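Local structure of importin-95 (Chaetomium thermophilum, 4XRI) at residues P626-S634 / S666-D677; F654-Q662 / Y689-N700. The protein probably carries protein cargo into the nucleus as a flexible importin-beta transport receptor built of HEAT repeats, and probably binds a small GTPase. The protein carries 2 engineered substitutions. One frame throughout, in Å; residues are numbered along the deposited sequence.

Contact 1. Residues P626-S634 / S666-D677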
loop_
_atom_site.group_PDB
_atom_site.type_symbol
_atom_site.label_atom_id
_atom_site.label_comp_id
_atom_site.label_asym_id
_atom_site.label_seq_id
_atom_site.Cartn_x
_atom_site.Cartn_y
_atom_site.Cartn_z
ATOM N N PRO A 626 -11.563 -3.047 -19.982
ATOM C CA PRO A 626 -11.006 -4.234 -20.643
ATOM C C PRO A 626 -10.508 -5.284 -19.656
ATOM O O PRO A 626 -10.603 -6.481 -19.922
ATOM C CB PRO A 626 -9.838 -3.667 -21.466
ATOM C CG PRO A 626 -10.158 -2.239 -21.662
ATOM C CD PRO A 626 -10.865 -1.819 -20.404
ATOM N N GLU A 627 -9.991 -4.829 -18.520
ATOM C CA GLU A 627 -9.476 -5.731 -17.499
ATOM C C GLU A 627 -10.602 -6.543 -16.867
ATOM O O GLU A 627 -10.440 -7.730 -16.589
ATOM C CB GLU A 627 -8.719 -4.940 -16.429
ATOM C CG GLU A 627 -8.011 -5.797 -15.402
ATOM C CD GLU A 627 -6.932 -5.030 -14.663
ATOM O OE1 GLU A 627 -6.451 -5.524 -13.621
ATOM O OE2 GLU A 627 -6.563 -3.932 -15.130
ATOM N N GLY A 628 -11.744 -5.896 -16.651
ATOM C CA GLY A 628 -12.911 -6.563 -16.108
ATOM C C GLY A 628 -13.477 -7.574 -17.086
ATOM O O GLY A 628 -13.900 -8.660 -16.697
ATOM N N VAL A 629 -13.482 -7.209 -18.364
ATOM C CA VAL A 629 -13.927 -8.107 -19.422
ATOM C C VAL A 629 -13.038 -9.347 -19.493
ATOM O O VAL A 629 -13.533 -10.474 -19.583
ATOM C CB VAL A 629 -13.929 -7.402 -20.797
ATOM C CG1 VAL A 629 -14.150 -8.409 -21.914
ATOM C CG2 VAL A 629 -14.992 -6.308 -20.832
ATOM N N PHE A 630 -11.728 -9.129 -19.447
ATOM C CA PHE A 630 -10.762 -10.222 -19.496
ATOM C C PHE A 630 -10.922 -11.174 -18.313
ATOM O O PHE A 630 -10.805 -12.393 -18.459
ATOM C CB PHE A 630 -9.337 -9.668 -19.538
ATOM C CG PHE A 630 -8.812 -9.456 -20.931
ATOM C CD1 PHE A 630 -9.513 -8.681 -21.841
ATOM C CD2 PHE A 630 -7.619 -10.032 -21.331
ATOM C CE1 PHE A 630 -9.036 -8.488 -23.124
ATOM C CE2 PHE A 630 -7.136 -9.843 -22.612
ATOM C CZ PHE A 630 -7.844 -9.070 -23.509
ATOM N N ALA A 631 -11.203 -10.606 -17.146
ATOM C CA ALA A 631 -11.404 -11.393 -15.934
ATOM C C ALA A 631 -12.630 -12.287 -16.069
ATOM O O ALA A 631 -12.623 -13.441 -15.633
ATOM C CB ALA A 631 -11.542 -10.482 -14.726
ATOM N N ALA A 632 -13.675 -11.744 -16.687
ATOM C CA ALA A 632 -14.907 -12.486 -16.928
ATOM C C ALA A 632 -14.691 -13.584 -17.969
ATOM O O ALA A 632 -15.213 -14.690 -17.834
ATOM C CB ALA A 632 -16.013 -11.547 -17.370
ATOM N N ILE A 633 -13.912 -13.272 -19.001
ATOM C CA ILE A 633 -13.604 -14.240 -20.047
ATOM C C ILE A 633 -12.755 -15.382 -19.491
ATOM O O ILE A 633 -12.975 -16.553 -19.815
ATOM C CB ILE A 633 -12.872 -13.575 -21.228
ATOM C CG1 ILE A 633 -13.806 -12.604 -21.952
ATOM C CG2 ILE A 633 -12.358 -14.624 -22.205
ATOM C CD1 ILE A 633 -13.132 -11.804 -23.040
ATOM N N SER A 634 -11.790 -15.031 -18.647
ATOM C CA SER A 634 -10.958 -16.018 -17.968
ATOM C C SER A 634 -11.816 -16.989 -17.168
ATOM O O SER A 634 -11.576 -18.198 -17.171
ATOM C CB SER A 634 -9.948 -15.332 -17.046
ATOM O OG SER A 634 -9.306 -16.274 -16.203
ATOM N N SER A 666 -1.240 -2.941 -16.871
ATOM C CA SER A 666 -2.210 -3.744 -16.141
ATOM C C SER A 666 -2.942 -4.728 -17.051
ATOM O O SER A 666 -3.126 -5.891 -16.692
ATOM C CB SER A 666 -3.218 -2.838 -15.433
ATOM O OG SER A 666 -3.944 -3.552 -14.448
ATOM N N LEU A 667 -3.356 -4.262 -18.225
ATOM C CA LEU A 667 -4.055 -5.125 -19.171
ATOM C C LEU A 667 -3.104 -6.148 -19.784
ATOM O O LEU A 667 -3.485 -7.291 -20.032
ATOM C CB LEU A 667 -4.718 -4.304 -20.277
ATOM C CG LEU A 667 -5.563 -5.137 -21.242
ATOM C CD1 LEU A 667 -6.635 -5.899 -20.475
ATOM C CD2 LEU A 667 -6.186 -4.268 -22.318
ATOM N N CYS A 668 -1.866 -5.728 -20.026
ATOM C CA CYS A 668 -0.852 -6.618 -20.569
ATOM C C CYS A 668 -0.638 -7.790 -19.624
ATOM O O CYS A 668 -0.625 -8.946 -20.048
ATOM C CB CYS A 668 0.462 -5.871 -20.796
ATOM S SG CYS A 668 1.744 -6.847 -21.646
ATOM N N SER A 669 -0.489 -7.480 -18.340
ATOM C CA SER A 669 -0.344 -8.506 -17.311
ATOM C C SER A 669 -1.559 -9.427 -17.268
ATOM O O SER A 669 -1.423 -10.637 -17.107
ATOM C CB SER A 669 -0.118 -7.869 -15.937
ATOM O OG SER A 669 1.213 -7.398 -15.813
ATOM N N MET A 670 -2.746 -8.844 -17.412
ATOM C CA MET A 670 -3.983 -9.617 -17.455
ATOM C C MET A 670 -4.013 -10.543 -18.667
ATOM O O MET A 670 -4.503 -11.669 -18.589
ATOM C CB MET A 670 -5.194 -8.682 -17.480
ATOM C CG MET A 670 -6.528 -9.399 -17.452
ATOM S SD MET A 670 -6.821 -10.277 -15.905
ATOM C CE MET A 670 -7.203 -8.913 -14.808
ATOM N N ALA A 671 -3.493 -10.052 -19.787
ATOM C CA ALA A 671 -3.438 -10.832 -21.016
ATOM C C ALA A 671 -2.540 -12.053 -20.856
ATOM O O ALA A 671 -2.871 -13.141 -21.325
ATOM C CB ALA A 671 -2.950 -9.962 -22.174
ATOM N N ILE A 672 -1.397 -11.859 -20.206
ATOM C CA ILE A 672 -0.468 -12.952 -19.941
ATOM C C ILE A 672 -1.125 -13.998 -19.047
ATOM O O ILE A 672 -0.975 -15.197 -19.264
ATOM C CB ILE A 672 0.821 -12.443 -19.281
ATOM C CG1 ILE A 672 1.518 -11.438 -20.198
ATOM C CG2 ILE A 672 1.746 -13.605 -18.955
ATOM C CD1 ILE A 672 2.638 -10.673 -19.519
ATOM N N GLY A 673 -1.865 -13.525 -18.050
ATOM C CA GLY A 673 -2.616 -14.396 -17.167
ATOM C C GLY A 673 -3.688 -15.143 -17.939
ATOM O O GLY A 673 -3.984 -16.304 -17.651
ATOM N N LEU A 674 -4.274 -14.477 -18.929
ATOM C CA LEU A 674 -5.298 -15.095 -19.766
ATOM C C LEU A 674 -4.721 -16.228 -20.610
ATOM O O LEU A 674 -5.393 -17.229 -20.854
ATOM C CB LEU A 674 -5.959 -14.052 -20.671
ATOM C CG LEU A 674 -7.413 -13.693 -20.354
ATOM C CD1 LEU A 674 -8.296 -14.933 -20.423
ATOM C CD2 LEU A 674 -7.518 -13.029 -18.987
ATOM N N VAL A 675 -3.480 -16.065 -21.060
ATOM C CA VAL A 675 -2.819 -17.108 -21.841
ATOM C C VAL A 675 -2.621 -18.349 -20.982
ATOM O O VAL A 675 -2.827 -19.475 -21.436
ATOM C CB VAL A 675 -1.456 -16.647 -22.394
ATOM C CG1 VAL A 675 -0.798 -17.774 -23.185
ATOM C CG2 VAL A 675 -1.632 -15.418 -23.271
ATOM N N SER A 676 -2.225 -18.129 -19.732
ATOM C CA SER A 676 -2.104 -19.214 -18.765
ATOM C C SER A 676 -3.448 -19.899 -18.556
ATOM O O SER A 676 -3.535 -21.127 -18.559
ATOM C CB SER A 676 -1.567 -18.697 -17.428
ATOM O OG SER A 676 -0.165 -18.504 -17.488
ATOM N N ASP A 677 -4.491 -19.093 -18.378
ATOM C CA ASP A 677 -5.846 -19.605 -18.204
ATOM C C ASP A 677 -6.279 -20.467 -19.384
ATOM O O ASP A 677 -6.755 -21.587 -19.203
ATOM C CB ASP A 677 -6.836 -18.453 -18.018
ATOM C CG ASP A 677 -6.631 -17.715 -16.715
ATOM O OD1 ASP A 677 -6.253 -18.368 -15.721
ATOM O OD2 ASP A 677 -6.848 -16.485 -16.686
HETATM O O HOH W 1 -3.538 -6.699 -14.281
#
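Phe630 pushes its ring as a knob into a hole made by Leu667, Met670, Ala671 and Leu674. Helices 626-634 and 666-677 run side by side in nearly the same direction, 10° apart with axes 9.8 Å from each other. Parallel packing of helices one removed in the chain, alongside the antiparallel pairing of successive ones, is the pattern of the HEAT-repeat solenoid of importin beta. One face of the Phe630 ring receives the methyl CD1 of Leu667, a CH-pi contact almost over the ring centre, 4.2 Å from the centroid. Met670 slides past the ring in the opposite direction, its CG 3.5 Å from Phe630 CB, while CD2 of the Phe630 ring rests 3.8 Å from Leu674 CG. The CG of Met670 stands anti to the backbone N (chi1 -177°), and two further bends bring its methyl CE to 3.3 Å from Glu627 CG, tight packing for two carbons. Leu616 of helix 605-616 and Ala658 of helix 648-660 also touch Phe630. Polar pairs bound this greasy centre at both ends. Near the N-terminal ends, the extended Glu627 takes a hydrogen bond from Ser666 OG on the syn side of OE2 but tilted from the carboxylate plane, at 2.7 Å, and a water gives one proton to Glu627 OE1 and another to Ser666 O. Two helical turns on, Ser634 rests its CB on Leu674 CD1 and turns its hydroxyl to Asp677. There Ser634 OG donates to Asp677 OD2 at 2.5 Å, coming from above the carboxylate, 75° out of its plane.

Contact 2. Residues F654-Q662 / Y689-N700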
loop_
_atom_site.group_PDB
_atom_site.type_symbol
_atom_site.label_atom_id
_atom_site.label_comp_id
_atom_site.label_asym_id
_atom_site.label_seq_id
_atom_site.Cartn_x
_atom_site.Cartn_y
_atom_site.Cartn_z
ATOM N N PHE A 654 -7.995 -10.253 -29.990
ATOM C CA PHE A 654 -8.096 -9.311 -28.879
ATOM C C PHE A 654 -7.036 -9.623 -27.830
ATOM O O PHE A 654 -6.412 -8.722 -27.272
ATOM C CB PHE A 654 -9.487 -9.354 -28.245
ATOM C CG PHE A 654 -10.563 -8.742 -29.095
ATOM C CD1 PHE A 654 -10.844 -7.389 -29.009
ATOM C CD2 PHE A 654 -11.302 -9.520 -29.968
ATOM C CE1 PHE A 654 -11.839 -6.823 -29.783
ATOM C CE2 PHE A 654 -12.298 -8.961 -30.744
ATOM C CZ PHE A 654 -12.566 -7.609 -30.655
ATOM N N LEU A 655 -6.840 -10.911 -27.574
ATOM C CA LEU A 655 -5.841 -11.366 -26.617
ATOM C C LEU A 655 -4.432 -11.012 -27.083
ATOM O O LEU A 655 -3.617 -10.520 -26.300
ATOM C CB LEU A 655 -5.963 -12.875 -26.400
ATOM C CG LEU A 655 -5.000 -13.500 -25.390
ATOM C CD1 LEU A 655 -5.070 -12.761 -24.067
ATOM C CD2 LEU A 655 -5.312 -14.977 -25.199
ATOM N N TYR A 656 -4.157 -11.263 -28.361
ATOM C CA TYR A 656 -2.875 -10.913 -28.966
ATOM C C TYR A 656 -2.557 -9.432 -28.784
ATOM O O TYR A 656 -1.446 -9.064 -28.407
ATOM C CB TYR A 656 -2.868 -11.249 -30.461
ATOM C CG TYR A 656 -3.017 -12.717 -30.785
ATOM C CD1 TYR A 656 -2.616 -13.697 -29.885
ATOM C CD2 TYR A 656 -3.559 -13.123 -31.998
ATOM C CE1 TYR A 656 -2.751 -15.041 -30.184
ATOM C CE2 TYR A 656 -3.700 -14.461 -32.307
ATOM C CZ TYR A 656 -3.295 -15.415 -31.397
ATOM O OH TYR A 656 -3.433 -16.749 -31.704
ATOM N N ASN A 657 -3.546 -8.590 -29.055
ATOM C CA ASN A 657 -3.360 -7.146 -29.017
ATOM C C ASN A 657 -3.074 -6.645 -27.610
ATOM O O ASN A 657 -2.262 -5.741 -27.416
ATOM C CB ASN A 657 -4.591 -6.441 -29.582
ATOM C CG ASN A 657 -4.280 -5.047 -30.079
ATOM O OD1 ASN A 657 -4.637 -4.054 -29.444
ATOM N ND2 ASN A 657 -3.598 -4.965 -31.218
ATOM N N ALA A 658 -3.744 -7.241 -26.630
ATOM C CA ALA A 658 -3.500 -6.915 -25.231
ATOM C C ALA A 658 -2.097 -7.353 -24.826
ATOM O O ALA A 658 -1.402 -6.649 -24.091
ATOM C CB ALA A 658 -4.545 -7.570 -24.340
ATOM N N LEU A 659 -1.686 -8.516 -25.322
ATOM C CA LEU A 659 -0.356 -9.051 -25.047
ATOM C C LEU A 659 0.753 -8.146 -25.571
ATOM O O LEU A 659 1.773 -7.957 -24.913
ATOM C CB LEU A 659 -0.203 -10.448 -25.657
ATOM C CG LEU A 659 -0.759 -11.639 -24.874
ATOM C CD1 LEU A 659 -0.698 -12.895 -25.727
ATOM C CD2 LEU A 659 0.009 -11.833 -23.572
ATOM N N GLY A 660 0.550 -7.597 -26.764
ATOM C CA GLY A 660 1.583 -6.824 -27.427
ATOM C C GLY A 660 1.674 -5.375 -26.988
ATOM O O GLY A 660 2.598 -4.660 -27.379
ATOM N N ASN A 661 0.722 -4.937 -26.172
ATOM C CA ASN A 661 0.663 -3.540 -25.754
ATOM C C ASN A 661 1.101 -3.344 -24.306
ATOM O O ASN A 661 0.283 -3.395 -23.388
ATOM C CB ASN A 661 -0.751 -2.993 -25.948
ATOM C CG ASN A 661 -0.839 -1.502 -25.687
ATOM O OD1 ASN A 661 0.166 -0.790 -25.725
ATOM N ND2 ASN A 661 -2.048 -1.021 -25.423
ATOM N N GLN A 662 2.394 -3.111 -24.111
ATOM C CA GLN A 662 2.951 -2.934 -22.775
ATOM C C GLN A 662 2.673 -1.540 -22.225
ATOM O O GLN A 662 2.860 -1.288 -21.035
ATOM C CB GLN A 662 4.456 -3.195 -22.791
ATOM C CG GLN A 662 4.943 -3.887 -24.049
ATOM C CD GLN A 662 6.114 -4.812 -23.792
ATOM O OE1 GLN A 662 6.515 -5.580 -24.669
ATOM N NE2 GLN A 662 6.666 -4.749 -22.587
ATOM N N TYR A 689 -2.637 -22.173 -31.031
ATOM C CA TYR A 689 -2.515 -20.734 -30.807
ATOM C C TYR A 689 -1.234 -20.375 -30.068
ATOM O O TYR A 689 -0.937 -19.198 -29.858
ATOM C CB TYR A 689 -3.716 -20.212 -30.017
ATOM C CG TYR A 689 -5.049 -20.702 -30.526
ATOM C CD1 TYR A 689 -5.701 -20.050 -31.564
ATOM C CD2 TYR A 689 -5.660 -21.814 -29.962
ATOM C CE1 TYR A 689 -6.923 -20.497 -32.030
ATOM C CE2 TYR A 689 -6.882 -22.268 -30.420
ATOM C CZ TYR A 689 -7.507 -21.606 -31.454
ATOM O OH TYR A 689 -8.723 -22.054 -31.912
ATOM N N CYS A 690 -0.476 -21.392 -29.676
ATOM C CA CYS A 690 0.657 -21.187 -28.784
ATOM C C CYS A 690 1.888 -20.598 -29.464
ATOM O O CYS A 690 2.732 -20.001 -28.797
ATOM C CB CYS A 690 1.023 -22.501 -28.101
ATOM S SG CYS A 690 -0.134 -22.953 -26.792
ATOM N N ASP A 691 2.000 -20.754 -30.779
ATOM C CA ASP A 691 3.118 -20.148 -31.496
ATOM C C ASP A 691 2.959 -18.635 -31.517
ATOM O O ASP A 691 3.934 -17.892 -31.379
ATOM C CB ASP A 691 3.231 -20.686 -32.923
ATOM C CG ASP A 691 4.522 -20.254 -33.604
ATOM O OD1 ASP A 691 5.604 -20.707 -33.170
ATOM O OD2 ASP A 691 4.457 -19.464 -34.569
ATOM N N ASN A 692 1.721 -18.186 -31.700
ATOM C CA ASN A 692 1.401 -16.767 -31.626
ATOM C C ASN A 692 1.637 -16.230 -30.221
ATOM O O ASN A 692 2.167 -15.131 -30.049
ATOM C CB ASN A 692 -0.046 -16.519 -32.049
ATOM C CG ASN A 692 -0.230 -16.576 -33.550
ATOM O OD1 ASN A 692 0.641 -16.152 -34.308
ATOM N ND2 ASN A 692 -1.369 -17.099 -33.987
ATOM N N PHE A 693 1.247 -17.018 -29.223
ATOM C CA PHE A 693 1.491 -16.674 -27.828
ATOM C C PHE A 693 2.980 -16.487 -27.572
ATOM O O PHE A 693 3.401 -15.457 -27.046
ATOM C CB PHE A 693 0.940 -17.755 -26.893
ATOM C CG PHE A 693 -0.560 -17.810 -26.840
ATOM C CD1 PHE A 693 -1.325 -16.707 -27.187
ATOM C CD2 PHE A 693 -1.207 -18.968 -26.443
ATOM C CE1 PHE A 693 -2.704 -16.760 -27.138
ATOM C CE2 PHE A 693 -2.584 -19.027 -26.391
ATOM C CZ PHE A 693 -3.335 -17.923 -26.741
ATOM N N MET A 694 3.765 -17.494 -27.950
ATOM C CA MET A 694 5.210 -17.473 -27.739
ATOM C C MET A 694 5.863 -16.255 -28.384
ATOM O O MET A 694 6.733 -15.621 -27.785
ATOM C CB MET A 694 5.853 -18.755 -28.279
ATOM C CG MET A 694 5.547 -20.003 -27.458
ATOM S SD MET A 694 6.148 -19.893 -25.759
ATOM C CE MET A 694 7.915 -19.808 -26.036
ATOM N N ASN A 695 5.441 -15.930 -29.602
ATOM C CA ASN A 695 5.974 -14.771 -30.308
ATOM C C ASN A 695 5.743 -13.470 -29.543
ATOM O O ASN A 695 6.645 -12.634 -29.441
ATOM C CB ASN A 695 5.361 -14.670 -31.704
ATOM C CG ASN A 695 5.915 -15.708 -32.660
ATOM O OD1 ASN A 695 6.952 -16.319 -32.400
ATOM N ND2 ASN A 695 5.226 -15.911 -33.775
ATOM N N TYR A 696 4.543 -13.310 -28.995
ATOM C CA TYR A 696 4.227 -12.121 -28.209
ATOM C C TYR A 696 4.959 -12.116 -26.871
ATOM O O TYR A 696 5.474 -11.083 -26.438
ATOM C CB TYR A 696 2.719 -12.007 -27.976
ATOM C CG TYR A 696 1.978 -11.342 -29.113
ATOM C CD1 TYR A 696 1.968 -9.959 -29.244
ATOM C CD2 TYR A 696 1.288 -12.094 -30.054
ATOM C CE1 TYR A 696 1.293 -9.344 -30.279
ATOM C CE2 TYR A 696 0.613 -11.486 -31.095
ATOM C CZ TYR A 696 0.616 -10.112 -31.200
ATOM O OH TYR A 696 -0.056 -9.503 -32.234
ATOM N N LEU A 697 5.003 -13.274 -26.219
ATOM C CA LEU A 697 5.684 -13.403 -24.935
ATOM C C LEU A 697 7.179 -13.133 -25.077
ATOM O O LEU A 697 7.754 -12.362 -24.306
ATOM C CB LEU A 697 5.455 -14.793 -24.341
ATOM C CG LEU A 697 4.016 -15.146 -23.953
ATOM C CD1 LEU A 697 3.930 -16.590 -23.493
ATOM C CD2 LEU A 697 3.491 -14.207 -22.874
ATOM N N LEU A 698 7.801 -13.766 -26.067
ATOM C CA LEU A 698 9.220 -13.562 -26.334
ATOM C C LEU A 698 9.482 -12.125 -26.764
ATOM O O LEU A 698 10.521 -11.552 -26.446
ATOM C CB LEU A 698 9.717 -14.529 -27.409
ATOM C CG LEU A 698 9.753 -16.008 -27.020
ATOM C CD1 LEU A 698 10.038 -16.876 -28.235
ATOM C CD2 LEU A 698 10.784 -16.245 -25.927
ATOM N N GLY A 699 8.532 -11.552 -27.495
ATOM C CA GLY A 699 8.633 -10.170 -27.920
ATOM C C GLY A 699 8.635 -9.217 -26.740
ATOM O O GLY A 699 9.348 -8.216 -26.741
ATOM N N ASN A 700 7.834 -9.538 -25.729
ATOM C CA ASN A 700 7.773 -8.745 -24.508
ATOM C C ASN A 700 9.100 -8.771 -23.763
ATOM O O ASN A 700 9.494 -7.786 -23.138
ATOM C CB ASN A 700 6.658 -9.257 -23.592
ATOM C CG ASN A 700 6.412 -8.347 -22.402
ATOM O OD1 ASN A 700 7.231 -8.263 -21.484
ATOM N ND2 ASN A 700 5.274 -7.668 -22.409
HETATM O O HOH W 2 4.541 -7.149 -24.933
#
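Tyr696 lays one ring face over the backbone carbonyl of Tyr656, whose O sits 3.3 Å from Tyr696 CE1, displaced toward the rim. This belongs to an alpha-solenoid pairing of the HEAT-repeat kind: helices 654-660 and 690-700 lie side by side, 13° from parallel and 9.6 Å between axes. Gly660 passes close to the same ring, its CA 3.6 Å from Tyr696 CD1, and leaves no room there for a side chain. The rings of Tyr656 and Tyr696 are near parallel, with planes 11° apart, yet slid so far that they barely overlap. Phe693 completes the aromatic cluster; its CE1 meets Tyr656 CE1 at 3.5 Å, at the edge of the tyrosine ring. With CG anti to the carbonyl carbon (chi1 -63°), the Tyr656 ring reaches along helix 690-700 toward its N-terminal end, and its hydroxyl accepts a bent hydrogen bond, tilted from the amide plane, from Asn692 ND2, 3.1 Å from Tyr656 OH. Trimming Tyr656 to an alanine would remove ring and hydroxyl, and is likely to open a gap beside Phe693 and leave the Asn692 amide without this partner. On the buried flank Leu655 and Leu659 pack on Phe693, and Leu674 and Val675 of helix 665-682 back them. At the C-terminal end a water bridges the Leu659 carbonyl and two side-chain amides: it donates to Leu659 O at 2.9 Å, more weakly to Gln662 OE1, and accepts from Asn700 ND2 at 2.7 Å.

Going from the N terminus, helix 625-640 comes first, then 648-660, 665-682 and 690-701, and each contact joins a helix to the next but one. Contact 1 closes a loop of 31 residues that contains the whole of helix 648-660; contact 2 starts on that helix and closes 26 residues that include helix 665-682. The two loops therefore cross rather than nest, and four successive helices are laced into one block of the solenoid. The centres of the two contacts lie about 12 Å apart, and their segments touch: Cys668 SG, on segment 666-677, packs 3.4 Å from Leu659 O of segment 654-662, and Val675 CG1 reaches Phe693 CD2 at 3.5 Å.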